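Local coordinates for enterotoxin SEN variant (Staphylococcus aureus, PDB 6KRY), which probably acts as a superantigenic enterotoxin of the staphylococcal and streptococcal toxin family, at residues L7-D12 with N170-C175; V123-D128 with I220-Y225; F135-K140 with T151-K156; G174-H179 with F188-Y193. All coordinates share one frame; numbering follows the deposited sequence.

Contact 1 (L7-D12 with N170-C175); sequences LKKKSD and NIQKGC
Gln172 OE1 is gripped by two hydrogen bonds from the N-terminal segment. The backbone N of Ser11 meets it at 3.0 Å, in the amide plane and on a lone pair, while Lys9 NZ, also 3.0 Å from Gln172 OE1, comes from above that plane, 52° out of it. Ser11 OG adds a weak third bond. The bend of the Gln172 chain at chi2 (-59°) carries its CD back toward residues 9-11, and Gln172 NE2 is held by Gly169 O. Lys10 N donates to Gln172 O at 2.7 Å, nearly straight at 164°. Gln172 and Lys173 form a classic beta bulge opposite Tyr225. The bonds to Gln172 tie segment 7-12, which precedes helix 15-26, to the start of strand 173-180 in the beta-grasp domain. Lys10 runs extended past the Ile171 carbonyl, its CD 3.5 Å from Ile171 O; its NZ reaches Asn165 O, Thr168 O and Ile163 O, and shares a water with Ile171 O. The chain of Lys173 lies against the Leu7 backbone, with CE 3.4 Å from Leu7 O, and its NZ bonds to Lys4 O. Leu7 CD2 packs on Cys175 CB at 3.9 Å, and a second water links Lys8 O to Gly174 N.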
# COMPACT_ATOMS: atom_id res chain seq x y z
N LEU A 7 11.53 0.21 -17.11
CA LEU A 7 10.60 -0.58 -16.31
C LEU A 7 11.05 -2.04 -16.31
O LEU A 7 11.55 -2.52 -17.31
CB LEU A 7 9.20 -0.48 -16.89
CG LEU A 7 8.58 0.92 -16.86
CD1 LEU A 7 7.27 0.86 -17.59
CD2 LEU A 7 8.41 1.41 -15.42
N LYS A 8 10.87 -2.71 -15.17
CA LYS A 8 11.23 -4.12 -15.04
C LYS A 8 10.17 -4.99 -15.73
O LYS A 8 9.02 -4.58 -15.92
CB LYS A 8 11.33 -4.52 -13.57
CG LYS A 8 12.26 -3.68 -12.71
CD LYS A 8 13.71 -3.93 -12.95
CE LYS A 8 14.60 -3.02 -12.12
NZ LYS A 8 14.65 -1.65 -12.68
N LYS A 9 10.57 -6.21 -16.07
CA LYS A 9 9.76 -7.12 -16.84
C LYS A 9 9.11 -8.16 -15.91
O LYS A 9 9.79 -8.72 -15.07
CB LYS A 9 10.67 -7.81 -17.86
CG LYS A 9 10.07 -7.95 -19.24
CD LYS A 9 11.07 -8.34 -20.30
CE LYS A 9 10.67 -9.60 -21.04
NZ LYS A 9 9.20 -9.73 -21.26
N LYS A 10 7.82 -8.45 -16.11
CA LYS A 10 7.16 -9.51 -15.35
C LYS A 10 7.89 -10.87 -15.48
O LYS A 10 7.98 -11.61 -14.50
CB LYS A 10 5.71 -9.69 -15.81
CG LYS A 10 4.95 -10.74 -15.04
CD LYS A 10 3.55 -10.91 -15.51
CE LYS A 10 2.77 -11.89 -14.68
NZ LYS A 10 1.36 -11.91 -15.08
N SER A 11 8.35 -11.21 -16.68
CA SER A 11 8.97 -12.52 -16.95
C SER A 11 10.30 -12.69 -16.21
O SER A 11 10.80 -13.78 -16.14
CB SER A 11 9.13 -12.75 -18.40
OG SER A 11 10.00 -11.78 -18.95
N ASP A 12 10.87 -11.62 -15.65
CA ASP A 12 12.11 -11.71 -14.84
C ASP A 12 11.83 -11.94 -13.34
O ASP A 12 12.77 -11.93 -12.52
CB ASP A 12 12.94 -10.43 -14.97
CG ASP A 12 13.62 -10.31 -16.32
OD1 ASP A 12 13.70 -11.34 -17.03
OD2 ASP A 12 14.05 -9.19 -16.66
N ASN A 170 0.45 -11.65 -20.76
CA ASN A 170 0.05 -10.66 -21.78
C ASN A 170 0.40 -9.23 -21.30
O ASN A 170 0.59 -8.37 -22.13
CB ASN A 170 -1.42 -10.79 -22.13
CG ASN A 170 -2.23 -10.58 -20.89
OD1 ASN A 170 -1.90 -11.16 -19.85
ND2 ASN A 170 -3.22 -9.70 -20.98
N ILE A 171 0.41 -8.96 -19.99
CA ILE A 171 1.04 -7.70 -19.47
C ILE A 171 2.47 -8.01 -18.99
O ILE A 171 2.62 -8.85 -18.12
CB ILE A 171 0.18 -7.08 -18.36
CG1 ILE A 171 -1.26 -6.80 -18.80
CG2 ILE A 171 0.86 -5.84 -17.81
CD1 ILE A 171 -1.37 -5.90 -20.00
N GLN A 172 3.49 -7.34 -19.54
CA GLN A 172 4.88 -7.59 -19.18
C GLN A 172 5.50 -6.45 -18.38
O GLN A 172 6.48 -6.66 -17.67
CB GLN A 172 5.76 -7.87 -20.41
CG GLN A 172 5.68 -9.32 -20.88
CD GLN A 172 6.11 -10.30 -19.81
OE1 GLN A 172 7.13 -10.11 -19.14
NE2 GLN A 172 5.33 -11.37 -19.66
N LYS A 173 4.99 -5.22 -18.58
CA LYS A 173 5.54 -4.09 -17.88
C LYS A 173 4.38 -3.16 -17.52
O LYS A 173 3.29 -3.19 -18.14
CB LYS A 173 6.55 -3.30 -18.72
CG LYS A 173 7.79 -4.06 -19.20
CD LYS A 173 8.82 -3.21 -19.93
CE LYS A 173 10.17 -3.91 -20.07
NZ LYS A 173 11.13 -3.07 -20.81
N GLY A 174 4.62 -2.33 -16.51
CA GLY A 174 3.60 -1.37 -16.16
C GLY A 174 4.04 -0.46 -15.04
O GLY A 174 4.89 -0.80 -14.23
N CYS A 175 3.36 0.68 -14.95
CA CYS A 175 3.65 1.58 -13.88
C CYS A 175 2.40 2.41 -13.52
O CYS A 175 1.43 2.50 -14.27
CB CYS A 175 4.82 2.47 -14.23
SG CYS A 175 4.49 3.56 -15.63
O HOH W 1 7.21 -2.73 -15.43
O HOH W 2 0.76 -10.57 -17.48

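Contact 2 (V123-D128 with I220-Y225); sequences VNVFKD and IDVFLY
Asn124 and Phe126 bond through both their N and O atoms to Ile220, Val222 and Leu224, in the parallel pairing of strands 114-127 and 218-225 that lies at the middle of the five-stranded beta-grasp sheet. Asp128 N, bonded to Leu224 O at 2.9 Å, closes the series just past the end of the first strand. The strands run 16° apart, and residues pair one to one from Val123 with Ile220 to Lys127 with Leu224. On one face Phe126 and Phe223 lie side by side and point the same way; their planes are 11° apart but slid, with centroids 5.3 Å apart, so the rings barely overlap and Phe126 CD1 meets Phe223 CE1 at 3.5 Å. In both residues CG is anti to the carbonyl carbon (chi1 near -60°), which starts the two rings off in the same direction. On the other face Val123 CG1 touches Val222 CG2 at 3.8 Å and also Ile220 CG2, and Val125 CG2 rests on Val222 CB. Helix 146-161 covers this aliphatic side: Val153 touches Val123 and Ile220, and Leu157 touches Val222. At the far end Asp128 OD1 accepts from Lys226 N, lies 3.4 Å from Tyr225 CA, and faces the edge of the Tyr225 ring near CD1.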
# COMPACT_ATOMS: atom_id res chain seq x y z
N VAL A 123 -8.79 7.17 -11.85
CA VAL A 123 -7.68 6.36 -12.35
C VAL A 123 -7.89 6.13 -13.85
O VAL A 123 -8.81 5.44 -14.25
CB VAL A 123 -7.59 5.01 -11.60
CG1 VAL A 123 -6.36 4.23 -12.03
CG2 VAL A 123 -7.66 5.16 -10.08
N ASN A 124 -7.02 6.70 -14.67
CA ASN A 124 -7.00 6.43 -16.11
C ASN A 124 -6.05 5.27 -16.39
O ASN A 124 -5.03 5.11 -15.69
CB ASN A 124 -6.58 7.67 -16.89
CG ASN A 124 -7.67 8.72 -16.87
OD1 ASN A 124 -7.44 9.80 -16.36
ND2 ASN A 124 -8.82 8.39 -17.43
N VAL A 125 -6.45 4.39 -17.30
CA VAL A 125 -5.65 3.23 -17.61
C VAL A 125 -5.38 3.22 -19.12
O VAL A 125 -6.32 3.34 -19.95
CB VAL A 125 -6.34 1.93 -17.15
CG1 VAL A 125 -5.49 0.72 -17.46
CG2 VAL A 125 -6.66 1.93 -15.66
N PHE A 126 -4.11 3.01 -19.47
CA PHE A 126 -3.64 2.87 -20.83
C PHE A 126 -2.96 1.50 -20.99
O PHE A 126 -2.24 1.05 -20.11
CB PHE A 126 -2.67 3.99 -21.19
CG PHE A 126 -3.29 5.36 -21.08
CD1 PHE A 126 -3.25 6.07 -19.88
CD2 PHE A 126 -3.94 5.93 -22.17
CE1 PHE A 126 -3.84 7.32 -19.79
CE2 PHE A 126 -4.50 7.19 -22.07
CZ PHE A 126 -4.45 7.89 -20.89
N LYS A 127 -3.27 0.83 -22.10
CA LYS A 127 -2.66 -0.45 -22.40
C LYS A 127 -2.08 -0.38 -23.82
O LYS A 127 -2.86 -0.17 -24.77
CB LYS A 127 -3.68 -1.57 -22.27
CG LYS A 127 -3.10 -2.96 -22.52
CD LYS A 127 -4.04 -4.05 -22.07
CE LYS A 127 -5.11 -4.36 -23.10
NZ LYS A 127 -5.51 -5.78 -23.00
N ASP A 128 -0.75 -0.52 -23.93
CA ASP A 128 0.04 -0.18 -25.15
C ASP A 128 -0.42 1.14 -25.80
O ASP A 128 -0.61 1.22 -27.02
CB ASP A 128 -0.01 -1.33 -26.14
CG ASP A 128 0.68 -2.54 -25.55
OD1 ASP A 128 1.84 -2.39 -25.12
OD2 ASP A 128 0.04 -3.59 -25.52
N ILE A 220 -4.64 9.49 -10.75
CA ILE A 220 -3.68 8.40 -11.02
C ILE A 220 -3.78 8.01 -12.48
O ILE A 220 -4.87 7.94 -13.03
CB ILE A 220 -3.99 7.23 -10.09
CG1 ILE A 220 -3.85 7.71 -8.64
CG2 ILE A 220 -3.10 6.03 -10.37
CD1 ILE A 220 -4.38 6.71 -7.64
N ASP A 221 -2.62 7.76 -13.10
CA ASP A 221 -2.59 7.18 -14.43
C ASP A 221 -1.79 5.87 -14.37
O ASP A 221 -0.68 5.85 -13.85
CB ASP A 221 -1.99 8.12 -15.46
CG ASP A 221 -2.66 9.48 -15.54
OD1 ASP A 221 -3.89 9.52 -15.60
OD2 ASP A 221 -1.91 10.49 -15.51
N VAL A 222 -2.36 4.81 -14.95
CA VAL A 222 -1.72 3.51 -15.03
C VAL A 222 -1.33 3.25 -16.50
O VAL A 222 -2.19 3.40 -17.41
CB VAL A 222 -2.67 2.42 -14.51
CG1 VAL A 222 -2.11 1.02 -14.71
CG2 VAL A 222 -3.03 2.64 -13.04
N PHE A 223 -0.08 2.82 -16.72
CA PHE A 223 0.43 2.48 -18.06
C PHE A 223 0.82 1.01 -18.02
O PHE A 223 1.64 0.62 -17.22
CB PHE A 223 1.58 3.40 -18.46
CG PHE A 223 1.20 4.86 -18.55
CD1 PHE A 223 0.60 5.36 -19.70
CD2 PHE A 223 1.38 5.71 -17.47
CE1 PHE A 223 0.21 6.69 -19.77
CE2 PHE A 223 1.00 7.04 -17.55
CZ PHE A 223 0.42 7.52 -18.70
N LEU A 224 0.21 0.22 -18.90
CA LEU A 224 0.48 -1.18 -19.02
C LEU A 224 1.02 -1.46 -20.43
O LEU A 224 0.64 -0.79 -21.37
CB LEU A 224 -0.80 -1.98 -18.79
CG LEU A 224 -1.52 -1.70 -17.46
CD1 LEU A 224 -2.79 -2.53 -17.38
CD2 LEU A 224 -0.62 -1.99 -16.28
N TYR A 225 1.87 -2.48 -20.54
CA TYR A 225 2.52 -2.80 -21.82
C TYR A 225 2.59 -4.32 -21.99
O TYR A 225 2.96 -5.04 -21.05
CB TYR A 225 3.92 -2.20 -21.90
CG TYR A 225 3.95 -0.72 -21.70
CD1 TYR A 225 3.64 0.15 -22.73
CD2 TYR A 225 4.27 -0.18 -20.46
CE1 TYR A 225 3.64 1.52 -22.54
CE2 TYR A 225 4.26 1.19 -20.25
CZ TYR A 225 3.96 2.04 -21.30
OH TYR A 225 3.99 3.39 -21.08
O HOH W 3 -6.66 10.11 -14.03

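Contact 3 (F135-K140 with T151-K156); sequences FVIKTK and TKVRFK
Phe135 and Lys156 slide past each other in opposite directions, the lysine chain laid over one face of the ring. Lys156 CD stands 3.9 Å above the plane of the Phe135 ring, offset toward the rim, in a CH-pi contact, while Lys156 CB meets Phe135 CZ at 3.8 Å. Bends at chi2 (-120°) and chi3 (46°) fold CD and CE of the lysine back over the phenylalanine. Lys156 NZ lies 5.3 Å from the centroid of the Phe135 ring, a long approach that gives at most a weak cation-pi attraction. Ile137 crosses both Lys152 and Val153 at a slant, its two branches sharing the work: CG2 rests on Lys152 CB at 4.0 Å, and CD1 meets Val153 CG2 at 3.9 Å. These contacts seat helix 146-161 against one face of the beta-grasp sheet, over one of its two outermost strands, 130-139, with the short axes 142° apart in direction. Phe135 and Ile137 pair through the backbone with Val123 and Ile121 of strand 114-127, and Val153 continues inward to Ile220 and Val222. Lys152 takes a different course: its chain runs extended beyond CG past Ile137 to the backbone, where NZ donates to Lys138 O at 2.8 Å, almost in line with that carbonyl. The same NZ forms a salt bridge with Glu148 OE2, a carboxylate oxygen that also takes a hydrogen bond from Thr139 OG1.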
# COMPACT_ATOMS: atom_id res chain seq x y z
N PHE A 135 -11.53 3.96 -13.92
CA PHE A 135 -12.28 3.64 -12.72
C PHE A 135 -11.88 4.64 -11.63
O PHE A 135 -10.96 5.41 -11.81
CB PHE A 135 -12.09 2.18 -12.31
CG PHE A 135 -10.68 1.76 -11.99
CD1 PHE A 135 -10.11 2.05 -10.75
CD2 PHE A 135 -9.95 1.05 -12.92
CE1 PHE A 135 -8.85 1.60 -10.46
CE2 PHE A 135 -8.65 0.64 -12.63
CZ PHE A 135 -8.12 0.90 -11.39
N VAL A 136 -12.60 4.61 -10.50
CA VAL A 136 -12.24 5.44 -9.39
C VAL A 136 -11.92 4.55 -8.20
O VAL A 136 -12.28 3.42 -8.16
CB VAL A 136 -13.31 6.47 -9.01
CG1 VAL A 136 -13.73 7.30 -10.22
CG2 VAL A 136 -14.49 5.81 -8.35
N ILE A 137 -11.22 5.14 -7.24
CA ILE A 137 -11.03 4.59 -5.90
C ILE A 137 -11.48 5.71 -4.95
O ILE A 137 -11.57 6.88 -5.36
CB ILE A 137 -9.58 4.16 -5.65
CG1 ILE A 137 -8.65 5.36 -5.74
CG2 ILE A 137 -9.15 3.05 -6.61
CD1 ILE A 137 -7.23 5.08 -5.34
N LYS A 138 -11.78 5.35 -3.71
CA LYS A 138 -12.35 6.27 -2.79
C LYS A 138 -11.61 6.20 -1.46
O LYS A 138 -11.02 5.19 -1.12
CB LYS A 138 -13.81 5.90 -2.53
CG LYS A 138 -14.67 5.99 -3.77
CD LYS A 138 -16.13 5.73 -3.53
CE LYS A 138 -16.80 5.44 -4.86
NZ LYS A 138 -18.23 5.78 -4.78
N THR A 139 -11.66 7.30 -0.72
CA THR A 139 -11.11 7.39 0.63
C THR A 139 -11.97 8.36 1.44
O THR A 139 -12.60 9.26 0.87
CB THR A 139 -9.63 7.81 0.64
OG1 THR A 139 -9.10 7.77 1.96
CG2 THR A 139 -9.40 9.20 0.10
N LYS A 140 -11.95 8.16 2.75
CA LYS A 140 -12.65 9.04 3.65
C LYS A 140 -11.69 10.01 4.33
O LYS A 140 -12.09 10.70 5.27
CB LYS A 140 -13.41 8.22 4.70
CG LYS A 140 -14.83 7.87 4.31
CD LYS A 140 -15.90 8.73 5.00
CE LYS A 140 -17.30 8.18 4.79
NZ LYS A 140 -18.28 8.78 5.72
N THR A 151 -2.52 0.52 -3.18
CA THR A 151 -3.05 -0.78 -2.91
C THR A 151 -4.44 -0.94 -3.54
O THR A 151 -4.70 -1.95 -4.16
CB THR A 151 -3.13 -1.05 -1.40
OG1 THR A 151 -1.82 -0.99 -0.87
CG2 THR A 151 -3.73 -2.41 -1.13
N LYS A 152 -5.31 0.07 -3.36
CA LYS A 152 -6.65 0.03 -3.93
C LYS A 152 -6.62 -0.07 -5.47
O LYS A 152 -7.34 -0.88 -6.08
CB LYS A 152 -7.43 1.26 -3.46
CG LYS A 152 -7.89 1.16 -2.02
CD LYS A 152 -8.63 2.37 -1.55
CE LYS A 152 -9.26 2.07 -0.21
NZ LYS A 152 -9.72 3.30 0.50
N VAL A 153 -5.71 0.68 -6.11
CA VAL A 153 -5.51 0.54 -7.56
C VAL A 153 -4.99 -0.86 -7.94
O VAL A 153 -5.52 -1.50 -8.88
CB VAL A 153 -4.56 1.63 -8.08
CG1 VAL A 153 -4.20 1.45 -9.54
CG2 VAL A 153 -5.19 2.98 -7.92
N ARG A 154 -3.93 -1.32 -7.27
CA ARG A 154 -3.31 -2.57 -7.62
C ARG A 154 -4.31 -3.73 -7.48
O ARG A 154 -4.33 -4.64 -8.34
CB ARG A 154 -2.04 -2.79 -6.83
CG ARG A 154 -0.89 -1.91 -7.29
CD ARG A 154 0.42 -2.30 -6.64
NE ARG A 154 1.39 -1.22 -6.75
CZ ARG A 154 2.69 -1.38 -6.77
NH1 ARG A 154 3.23 -2.56 -7.03
NH2 ARG A 154 3.45 -0.32 -6.53
N PHE A 155 -5.16 -3.68 -6.44
CA PHE A 155 -6.16 -4.70 -6.24
C PHE A 155 -7.08 -4.77 -7.48
O PHE A 155 -7.41 -5.84 -8.00
CB PHE A 155 -6.93 -4.37 -4.96
CG PHE A 155 -7.82 -5.50 -4.55
CD1 PHE A 155 -7.31 -6.57 -3.86
CD2 PHE A 155 -9.16 -5.52 -4.95
CE1 PHE A 155 -8.13 -7.64 -3.53
CE2 PHE A 155 -10.00 -6.57 -4.58
CZ PHE A 155 -9.47 -7.64 -3.90
N LYS A 156 -7.51 -3.60 -7.95
CA LYS A 156 -8.40 -3.53 -9.12
C LYS A 156 -7.66 -3.96 -10.40
O LYS A 156 -8.19 -4.71 -11.25
CB LYS A 156 -8.93 -2.12 -9.24
CG LYS A 156 -10.14 -1.83 -8.38
CD LYS A 156 -11.33 -1.41 -9.23
CE LYS A 156 -11.51 -2.31 -10.43
NZ LYS A 156 -12.94 -2.47 -10.78

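Contact 4 (G174-H179 with F188-Y193); sequences GCIFFH and FYYDLY
Phe178 of strand 173-180 meets Phe188 of its hairpin partner 188-191, an antiparallel pair at the edge of the beta-grasp sheet, from CB onward. Phe178 CB sits over one face of the Phe188 ring, offset toward the rim, 3.6 Å from Phe188 CZ. CG lies against Phe188 CE2 and CZ, and Phe178 CD1 meets Phe188 CE2 at 3.6 Å; the two planes are 18° apart but slid, with little overlap. Farther out, Phe178 CE1 touches Tyr190 CD2 at 4.0 Å, where the rings are tilted steeply, 70° between planes. Phe178, Phe188 and Tyr190 thus form an aromatic cluster, extended by Phe206 edge-to-face with Tyr190 and by Arg211 in a cation-pi contact with Phe188. In the backbone, Phe178 N bonds to Phe188 O at 2.8 Å. On the other face of the hairpin, Tyr189 CB lies directly over the centre of the Phe177 ring, 3.5 Å above its plane, and Cys175 SG lies obliquely off the Tyr189 ring. The pairing continues through Ile176 and Tyr190, bonded in both directions, to Leu192 N, which donates to Gly174 O. Asp191 OD2 accepts from Lys8 N, while its OD1 lies 2.8 Å from a water that also bonds Gly174 N and closes an Asx turn, this OD1 accepting from Tyr193 N at 2.9 Å from above the carboxylate plane.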
# COMPACT_ATOMS: atom_id res chain seq x y z
N GLY A 174 4.62 -2.33 -16.51
CA GLY A 174 3.60 -1.37 -16.16
C GLY A 174 4.04 -0.46 -15.04
O GLY A 174 4.89 -0.80 -14.23
N CYS A 175 3.36 0.68 -14.95
CA CYS A 175 3.65 1.58 -13.88
C CYS A 175 2.40 2.41 -13.52
O CYS A 175 1.43 2.50 -14.27
CB CYS A 175 4.82 2.47 -14.23
SG CYS A 175 4.49 3.56 -15.63
N ILE A 176 2.46 2.97 -12.32
CA ILE A 176 1.40 3.75 -11.72
C ILE A 176 1.98 5.11 -11.35
O ILE A 176 2.91 5.21 -10.61
CB ILE A 176 0.77 3.03 -10.52
CG1 ILE A 176 -0.31 3.93 -9.94
CG2 ILE A 176 1.79 2.60 -9.47
CD1 ILE A 176 -1.17 3.31 -8.87
N PHE A 177 1.38 6.16 -11.93
CA PHE A 177 1.79 7.52 -11.76
C PHE A 177 0.79 8.28 -10.89
O PHE A 177 -0.38 8.21 -11.14
CB PHE A 177 1.77 8.26 -13.10
CG PHE A 177 3.10 8.33 -13.79
CD1 PHE A 177 3.98 9.36 -13.50
CD2 PHE A 177 3.48 7.35 -14.69
CE1 PHE A 177 5.22 9.42 -14.12
CE2 PHE A 177 4.71 7.40 -15.30
CZ PHE A 177 5.57 8.45 -15.02
N PHE A 178 1.30 9.06 -9.95
CA PHE A 178 0.50 9.88 -9.07
C PHE A 178 0.73 11.33 -9.48
O PHE A 178 1.87 11.80 -9.39
CB PHE A 178 0.90 9.63 -7.61
CG PHE A 178 0.62 8.22 -7.15
CD1 PHE A 178 1.54 7.21 -7.36
CD2 PHE A 178 -0.59 7.90 -6.56
CE1 PHE A 178 1.28 5.91 -6.96
CE2 PHE A 178 -0.86 6.59 -6.17
CZ PHE A 178 0.08 5.61 -6.37
N HIS A 179 -0.31 11.99 -9.98
CA HIS A 179 -0.21 13.36 -10.56
C HIS A 179 -0.99 14.35 -9.71
O HIS A 179 -2.14 14.08 -9.39
CB HIS A 179 -0.82 13.42 -11.97
CG HIS A 179 0.07 12.84 -13.01
ND1 HIS A 179 -0.16 11.60 -13.57
CD2 HIS A 179 1.23 13.30 -13.55
CE1 HIS A 179 0.80 11.33 -14.44
NE2 HIS A 179 1.68 12.34 -14.42
N PHE A 188 5.06 11.43 -9.48
CA PHE A 188 5.99 10.33 -9.23
C PHE A 188 5.28 9.03 -9.58
O PHE A 188 4.04 9.00 -9.69
CB PHE A 188 6.44 10.30 -7.77
CG PHE A 188 5.31 10.21 -6.77
CD1 PHE A 188 4.60 11.33 -6.40
CD2 PHE A 188 4.94 8.98 -6.22
CE1 PHE A 188 3.57 11.25 -5.48
CE2 PHE A 188 3.92 8.90 -5.30
CZ PHE A 188 3.24 10.03 -4.91
N TYR A 189 6.07 7.97 -9.77
CA TYR A 189 5.53 6.73 -10.18
C TYR A 189 6.19 5.58 -9.40
O TYR A 189 7.25 5.75 -8.83
CB TYR A 189 5.67 6.56 -11.69
CG TYR A 189 7.03 6.17 -12.20
CD1 TYR A 189 7.95 7.12 -12.61
CD2 TYR A 189 7.39 4.83 -12.33
CE1 TYR A 189 9.20 6.75 -13.12
CE2 TYR A 189 8.62 4.45 -12.82
CZ TYR A 189 9.52 5.41 -13.24
OH TYR A 189 10.73 5.03 -13.75
N TYR A 190 5.48 4.44 -9.38
CA TYR A 190 6.03 3.17 -9.00
C TYR A 190 5.97 2.22 -10.20
O TYR A 190 5.02 2.26 -11.00
CB TYR A 190 5.24 2.54 -7.84
CG TYR A 190 5.26 3.30 -6.54
CD1 TYR A 190 6.44 3.85 -6.04
CD2 TYR A 190 4.13 3.40 -5.77
CE1 TYR A 190 6.46 4.56 -4.85
CE2 TYR A 190 4.13 4.08 -4.56
CZ TYR A 190 5.31 4.65 -4.09
OH TYR A 190 5.35 5.30 -2.89
N ASP A 191 6.99 1.37 -10.31
CA ASP A 191 7.03 0.33 -11.28
C ASP A 191 6.37 -0.89 -10.64
O ASP A 191 6.84 -1.40 -9.62
CB ASP A 191 8.49 0.09 -11.67
CG ASP A 191 8.78 -1.08 -12.58
OD1 ASP A 191 7.86 -1.91 -12.85
OD2 ASP A 191 9.98 -1.18 -13.02
N LEU A 192 5.31 -1.38 -11.28
CA LEU A 192 4.52 -2.50 -10.80
C LEU A 192 5.33 -3.79 -10.64
O LEU A 192 4.96 -4.62 -9.81
CB LEU A 192 3.33 -2.75 -11.74
CG LEU A 192 2.27 -1.65 -11.80
CD1 LEU A 192 1.23 -1.99 -12.85
CD2 LEU A 192 1.62 -1.42 -10.44
N TYR A 193 6.38 -3.97 -11.45
CA TYR A 193 7.13 -5.22 -11.44
C TYR A 193 8.47 -5.04 -10.74
O TYR A 193 9.32 -5.91 -10.84
CB TYR A 193 7.24 -5.73 -12.87
CG TYR A 193 5.90 -6.17 -13.41
CD1 TYR A 193 5.21 -7.22 -12.85
CD2 TYR A 193 5.31 -5.50 -14.47
CE1 TYR A 193 3.98 -7.62 -13.34
CE2 TYR A 193 4.06 -5.87 -14.95
CZ TYR A 193 3.40 -6.94 -14.39
OH TYR A 193 2.20 -7.28 -14.90
O HOH W 1 7.21 -2.73 -15.43

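All four contacts involve the beta-grasp domain; contact 1 brings in the N-terminal segment. Contacts 2 and 4, with centres about 9 Å apart, lie in one five-stranded sheet: strand 218-225 pairs with 114-127 in contact 2 and neighbours strand 173-180, which pairs with 188-191 in contact 4. Contact 3 places helix 146-161 on this sheet, its centre about 14 Å from each of theirs, and Val153 reaches both. Contact 1 shares Gly174 and Cys175 with contact 4, and its centre lies about 21 Å from that of contact 3. In sequence, contacts 3 and 4 follow one another between the two strands of contact 2, while contact 1 ties the N-terminal segment to this C-terminal domain.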